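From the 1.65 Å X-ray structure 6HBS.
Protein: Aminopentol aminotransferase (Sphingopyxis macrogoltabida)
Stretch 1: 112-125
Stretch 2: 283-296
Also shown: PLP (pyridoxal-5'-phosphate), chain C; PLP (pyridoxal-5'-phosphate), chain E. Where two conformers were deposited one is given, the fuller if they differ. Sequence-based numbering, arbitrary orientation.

Stretch 1 (112-125) AMFCKNGSDATSTA
Stretch 2 (283-296) FVTGSFWFSAVPMA

The indole of Trp289 is the centre of the contact and has the largest area covered by the other stretch. Its chi1 is -68° (m) and its chi2 is 20°. Cys115 lies over one face of the ring. Its CB sits 3.4 Å from the centroid of the six-membered ring of Trp289 and only 6° off the normal, a CH-pi contact. Cys115 chi1 is 47° (p). The CA atoms of Cys115 and Trp289 are 4.6 Å apart, which marks the register here. Phe114 O lies 3.5 Å from Trp289 CE3.

Apolar contacts extend from this centre. Met113 (m, t, p) curls its end inward, so its CE meets Val284 CG2 at 3.6 Å. Val284 is m and its CB points toward stretch 1. Phe114 (m, chi2 -68°) has a looser contact, its CB 4.5 Å from CE of Met295 (m, t, t).

The backbone runs as follows. Residues 112-115 end a strand with extended phi/psi, Cys115 at -144/-164. Lys116 (-103/-60) and Asn117 (-93/151) turn the chain into the helix that starts at Gly118. In stretch 2, Val284 to Gly286 is extended. Two type I turns follow, Gly286 to Trp289 and Phe288 to Ser291, and a helix then carries Pro294 and Met295. Trp289 N donates to Gly286 O at 3.0 Å and closes the first turn. Farther along, the CA atoms of Thr124 and Val284 are 7.0 Å apart, so the pairing runs in opposite senses along the two stretches. Thr124 is m, and its OG1 lies 3.9 Å from Val284 CG1. That hydroxyl donates to Asp120 O at 2.6 Å, within its own helix.

Lys116 runs along the turns with chi angles of -77°, -66°, 107° and 167°. Its CG lies 3.8 Å from Trp289 CD1, and its CE comes to 3.1 Å from Phe288 O. Its NZ is 3.8 Å from Pro294 CG.

Two waters bridge the stretches. Water 1 donates to Cys115 O at 3.0 Å and to Trp289 O at 2.7 Å. Water 2 accepts from Lys116 NZ at 2.8 Å and donates to Ser291 O at 2.8 Å.

Asp120 (m) braces the bend before the helix. Its OD2 accepts from Lys116 N at 3.0 Å and Asn117 N at 2.8 Å, and lies 3.6 Å from Trp289 NE1.

Outside the contact, each stretch binds a different cofactor phosphate. Gly118 N donates to O3P of PLP chain C at 2.9 Å, and Ser119 OG to its O2P at 2.7 Å. Ser287 N donates to O3P of PLP chain E at 2.8 Å.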

# COMPACT_ATOMS: atom_id res chain seq x y z
N ALA A 112 14.00 -8.51 -7.76
CA ALA A 112 12.75 -7.80 -7.55
C ALA A 112 12.40 -7.71 -6.06
O ALA A 112 12.68 -8.61 -5.30
CB ALA A 112 11.67 -8.49 -8.32
N MET A 113 11.73 -6.62 -5.68
CA MET A 113 11.06 -6.49 -4.41
C MET A 113 9.60 -6.10 -4.68
O MET A 113 9.34 -5.32 -5.63
CB MET A 113 11.76 -5.44 -3.53
CG MET A 113 13.19 -5.82 -3.20
SD MET A 113 14.07 -4.48 -2.34
CE MET A 113 13.35 -4.57 -0.71
N PHE A 114 8.66 -6.67 -3.90
CA PHE A 114 7.24 -6.46 -4.09
C PHE A 114 6.69 -5.70 -2.90
O PHE A 114 7.08 -5.97 -1.73
CB PHE A 114 6.51 -7.80 -4.33
CG PHE A 114 7.02 -8.49 -5.57
CD1 PHE A 114 6.77 -7.95 -6.82
CD2 PHE A 114 7.81 -9.62 -5.49
CE1 PHE A 114 7.32 -8.52 -7.96
CE2 PHE A 114 8.38 -10.17 -6.63
CZ PHE A 114 8.14 -9.61 -7.86
N CYS A 115 5.76 -4.78 -3.20
CA CYS A 115 5.09 -3.91 -2.23
C CYS A 115 3.63 -3.72 -2.68
O CYS A 115 3.13 -4.53 -3.47
CB CYS A 115 5.84 -2.59 -2.11
SG CYS A 115 6.26 -1.89 -3.73
N LYS A 116 2.92 -2.73 -2.13
CA LYS A 116 1.52 -2.55 -2.49
C LYS A 116 1.33 -1.40 -3.48
O LYS A 116 0.75 -1.60 -4.53
CB LYS A 116 0.65 -2.31 -1.26
CG LYS A 116 0.35 -3.56 -0.44
CD LYS A 116 -0.51 -4.61 -1.14
CE LYS A 116 0.29 -5.81 -1.57
NZ LYS A 116 -0.59 -6.93 -1.95
N ASN A 117 1.74 -0.20 -3.06
CA ASN A 117 1.50 1.03 -3.78
C ASN A 117 2.69 1.32 -4.68
O ASN A 117 3.82 0.98 -4.33
CB ASN A 117 1.35 2.23 -2.85
CG ASN A 117 0.27 2.10 -1.79
OD1 ASN A 117 -0.88 1.83 -2.10
ND2 ASN A 117 0.62 2.39 -0.53
N GLY A 118 2.46 2.00 -5.81
CA GLY A 118 3.54 2.48 -6.61
C GLY A 118 4.44 3.45 -5.85
O GLY A 118 5.66 3.44 -6.05
N SER A 119 3.83 4.22 -4.93
CA SER A 119 4.52 5.15 -4.03
C SER A 119 5.52 4.40 -3.12
O SER A 119 6.52 4.96 -2.74
CB SER A 119 3.52 5.95 -3.23
OG SER A 119 2.73 6.80 -4.07
N ASP A 120 5.19 3.14 -2.74
CA ASP A 120 6.07 2.28 -1.96
C ASP A 120 7.35 1.99 -2.77
O ASP A 120 8.47 2.01 -2.19
CB ASP A 120 5.40 0.93 -1.61
CG ASP A 120 4.09 0.99 -0.82
OD1 ASP A 120 3.77 2.05 -0.25
OD2 ASP A 120 3.38 -0.07 -0.78
N ALA A 121 7.20 1.69 -4.07
CA ALA A 121 8.33 1.34 -4.93
C ALA A 121 9.21 2.57 -5.16
O ALA A 121 10.41 2.48 -5.13
CB ALA A 121 7.88 0.72 -6.23
N THR A 122 8.62 3.74 -5.39
CA THR A 122 9.45 4.93 -5.67
C THR A 122 10.17 5.39 -4.40
O THR A 122 11.33 5.80 -4.48
CB THR A 122 8.63 6.05 -6.32
OG1 THR A 122 7.59 6.46 -5.43
CG2 THR A 122 8.08 5.64 -7.67
N SER A 123 9.50 5.32 -3.25
CA SER A 123 10.08 5.67 -1.97
C SER A 123 11.23 4.71 -1.61
O SER A 123 12.27 5.15 -1.14
CB SER A 123 9.04 5.69 -0.90
OG SER A 123 8.27 6.87 -0.99
N THR A 124 11.02 3.41 -1.88
CA THR A 124 12.04 2.40 -1.68
C THR A 124 13.25 2.71 -2.57
O THR A 124 14.41 2.62 -2.09
CB THR A 124 11.52 0.97 -1.89
OG1 THR A 124 10.42 0.72 -1.00
CG2 THR A 124 12.60 -0.06 -1.64
N ALA A 125 13.01 3.07 -3.84
CA ALA A 125 14.10 3.40 -4.76
C ALA A 125 14.92 4.59 -4.23
O ALA A 125 16.15 4.59 -4.29
CB ALA A 125 13.54 3.68 -6.15
N PHE A 283 15.57 -0.98 5.27
CA PHE A 283 14.43 -1.68 5.90
C PHE A 283 13.13 -1.10 5.36
O PHE A 283 12.72 0.03 5.69
CB PHE A 283 14.43 -1.59 7.43
CG PHE A 283 13.35 -2.46 8.05
CD1 PHE A 283 13.48 -3.84 8.04
CD2 PHE A 283 12.16 -1.90 8.50
CE1 PHE A 283 12.47 -4.66 8.55
CE2 PHE A 283 11.17 -2.71 9.03
CZ PHE A 283 11.32 -4.08 9.05
N VAL A 284 12.46 -1.92 4.55
CA VAL A 284 11.18 -1.60 3.96
C VAL A 284 10.32 -2.86 4.08
O VAL A 284 10.80 -3.98 3.92
CB VAL A 284 11.33 -1.10 2.51
CG1 VAL A 284 12.16 0.18 2.40
CG2 VAL A 284 11.90 -2.18 1.59
N THR A 285 9.06 -2.66 4.47
CA THR A 285 8.14 -3.79 4.63
C THR A 285 6.72 -3.26 4.66
O THR A 285 6.50 -2.05 4.83
CB THR A 285 8.46 -4.53 5.94
OG1 THR A 285 7.92 -5.86 5.91
CG2 THR A 285 8.00 -3.78 7.17
N GLY A 286 5.76 -4.19 4.61
CA GLY A 286 4.40 -3.93 4.96
C GLY A 286 3.62 -5.22 5.17
O GLY A 286 3.94 -6.23 4.56
N SER A 287 2.63 -5.14 6.04
CA SER A 287 1.75 -6.25 6.42
C SER A 287 1.30 -7.07 5.20
O SER A 287 1.10 -8.27 5.31
CB SER A 287 0.52 -5.72 7.11
OG SER A 287 0.90 -4.98 8.24
N PHE A 288 1.00 -6.36 4.10
CA PHE A 288 0.29 -6.94 2.99
C PHE A 288 1.24 -7.22 1.83
O PHE A 288 0.80 -7.70 0.78
CB PHE A 288 -0.87 -6.05 2.56
CG PHE A 288 -1.94 -5.85 3.61
CD1 PHE A 288 -2.61 -6.94 4.16
CD2 PHE A 288 -2.29 -4.59 4.03
CE1 PHE A 288 -3.58 -6.74 5.14
CE2 PHE A 288 -3.29 -4.39 4.98
CZ PHE A 288 -3.93 -5.47 5.55
N TRP A 289 2.53 -6.93 2.00
CA TRP A 289 3.49 -6.98 0.87
C TRP A 289 3.79 -8.41 0.43
O TRP A 289 4.35 -8.59 -0.66
CB TRP A 289 4.79 -6.24 1.22
CG TRP A 289 4.66 -4.74 1.34
CD1 TRP A 289 3.52 -4.01 1.56
CD2 TRP A 289 5.73 -3.78 1.27
NE1 TRP A 289 3.81 -2.67 1.60
CE2 TRP A 289 5.16 -2.50 1.45
CE3 TRP A 289 7.10 -3.87 1.06
CZ2 TRP A 289 5.93 -1.33 1.47
CZ3 TRP A 289 7.87 -2.72 1.07
CH2 TRP A 289 7.27 -1.47 1.23
N PHE A 290 3.48 -9.41 1.28
CA PHE A 290 3.86 -10.79 1.05
C PHE A 290 2.63 -11.64 0.68
O PHE A 290 2.74 -12.87 0.61
CB PHE A 290 4.63 -11.33 2.26
CG PHE A 290 5.80 -10.44 2.61
CD1 PHE A 290 6.91 -10.42 1.79
CD2 PHE A 290 5.71 -9.52 3.62
CE1 PHE A 290 7.95 -9.54 2.04
CE2 PHE A 290 6.76 -8.65 3.88
CZ PHE A 290 7.88 -8.67 3.10
N SER A 291 1.50 -10.99 0.40
CA SER A 291 0.25 -11.68 0.10
C SER A 291 0.33 -12.37 -1.28
O SER A 291 0.72 -11.77 -2.28
CB SER A 291 -0.91 -10.74 0.18
OG SER A 291 -0.98 -10.14 1.45
N ALA A 292 -0.11 -13.65 -1.31
CA ALA A 292 0.04 -14.53 -2.44
C ALA A 292 -0.98 -14.27 -3.56
O ALA A 292 -0.63 -14.46 -4.72
CB ALA A 292 -0.06 -15.97 -1.98
N VAL A 293 -2.22 -13.90 -3.27
CA VAL A 293 -3.24 -13.84 -4.33
C VAL A 293 -2.86 -12.78 -5.37
O VAL A 293 -2.91 -13.04 -6.57
CB VAL A 293 -4.67 -13.68 -3.78
CG1 VAL A 293 -5.71 -13.35 -4.86
CG2 VAL A 293 -5.10 -14.95 -3.03
N PRO A 294 -2.45 -11.55 -4.99
CA PRO A 294 -1.99 -10.57 -5.97
C PRO A 294 -0.78 -11.08 -6.74
O PRO A 294 -0.65 -10.77 -7.91
CB PRO A 294 -1.71 -9.32 -5.14
CG PRO A 294 -2.63 -9.49 -3.95
CD PRO A 294 -2.57 -10.97 -3.64
N MET A 295 0.08 -11.90 -6.11
CA MET A 295 1.22 -12.45 -6.78
C MET A 295 0.80 -13.48 -7.84
O MET A 295 1.43 -13.55 -8.94
CB MET A 295 2.20 -13.07 -5.79
CG MET A 295 2.85 -12.02 -4.90
SD MET A 295 4.15 -12.78 -3.93
CE MET A 295 4.42 -11.45 -2.77
N ALA A 296 -0.21 -14.29 -7.53
CA ALA A 296 -0.75 -15.27 -8.49
C ALA A 296 -1.35 -14.55 -9.71
O ALA A 296 -1.15 -14.97 -10.89
CB ALA A 296 -1.77 -16.17 -7.80
N1 PLP C . 4.56 6.95 -10.21
C2 PLP C . 3.81 7.22 -11.30
C2A PLP C . 4.45 7.61 -12.62
C3 PLP C . 2.36 7.07 -11.23
O3 PLP C . 1.59 7.32 -12.31
C4 PLP C . 1.74 6.63 -9.96
C4A PLP C . 0.27 6.47 -9.92
C5 PLP C . 2.68 6.43 -8.81
C6 PLP C . 4.04 6.57 -9.02
C5A PLP C . 2.19 5.99 -7.43
O4P PLP C . 1.45 4.75 -7.48
P PLP C . 0.32 4.60 -6.35
O1P PLP C . -0.75 5.56 -6.62
O2P PLP C . 1.02 4.94 -5.07
O3P PLP C . -0.08 3.15 -6.54
N1 PLP E . 1.67 0.74 13.06
C2 PLP E . 1.81 -0.38 13.81
C2A PLP E . 1.56 -0.33 15.30
C3 PLP E . 2.15 -1.68 13.20
O3 PLP E . 2.28 -2.80 13.98
C4 PLP E . 2.33 -1.77 11.74
C4A PLP E . 2.64 -3.10 11.13
C5 PLP E . 2.19 -0.46 11.02
C6 PLP E . 1.87 0.70 11.71
C5A PLP E . 2.39 -0.38 9.54
O4P PLP E . 1.49 -1.22 8.83
P PLP E . 1.99 -1.79 7.40
O1P PLP E . 0.70 -2.38 6.84
O2P PLP E . 2.53 -0.59 6.62
O3P PLP E . 3.03 -2.84 7.63
O HOH W 1 3.28 -7.50 -2.92
O HOH W 2 1.02 -9.09 -2.85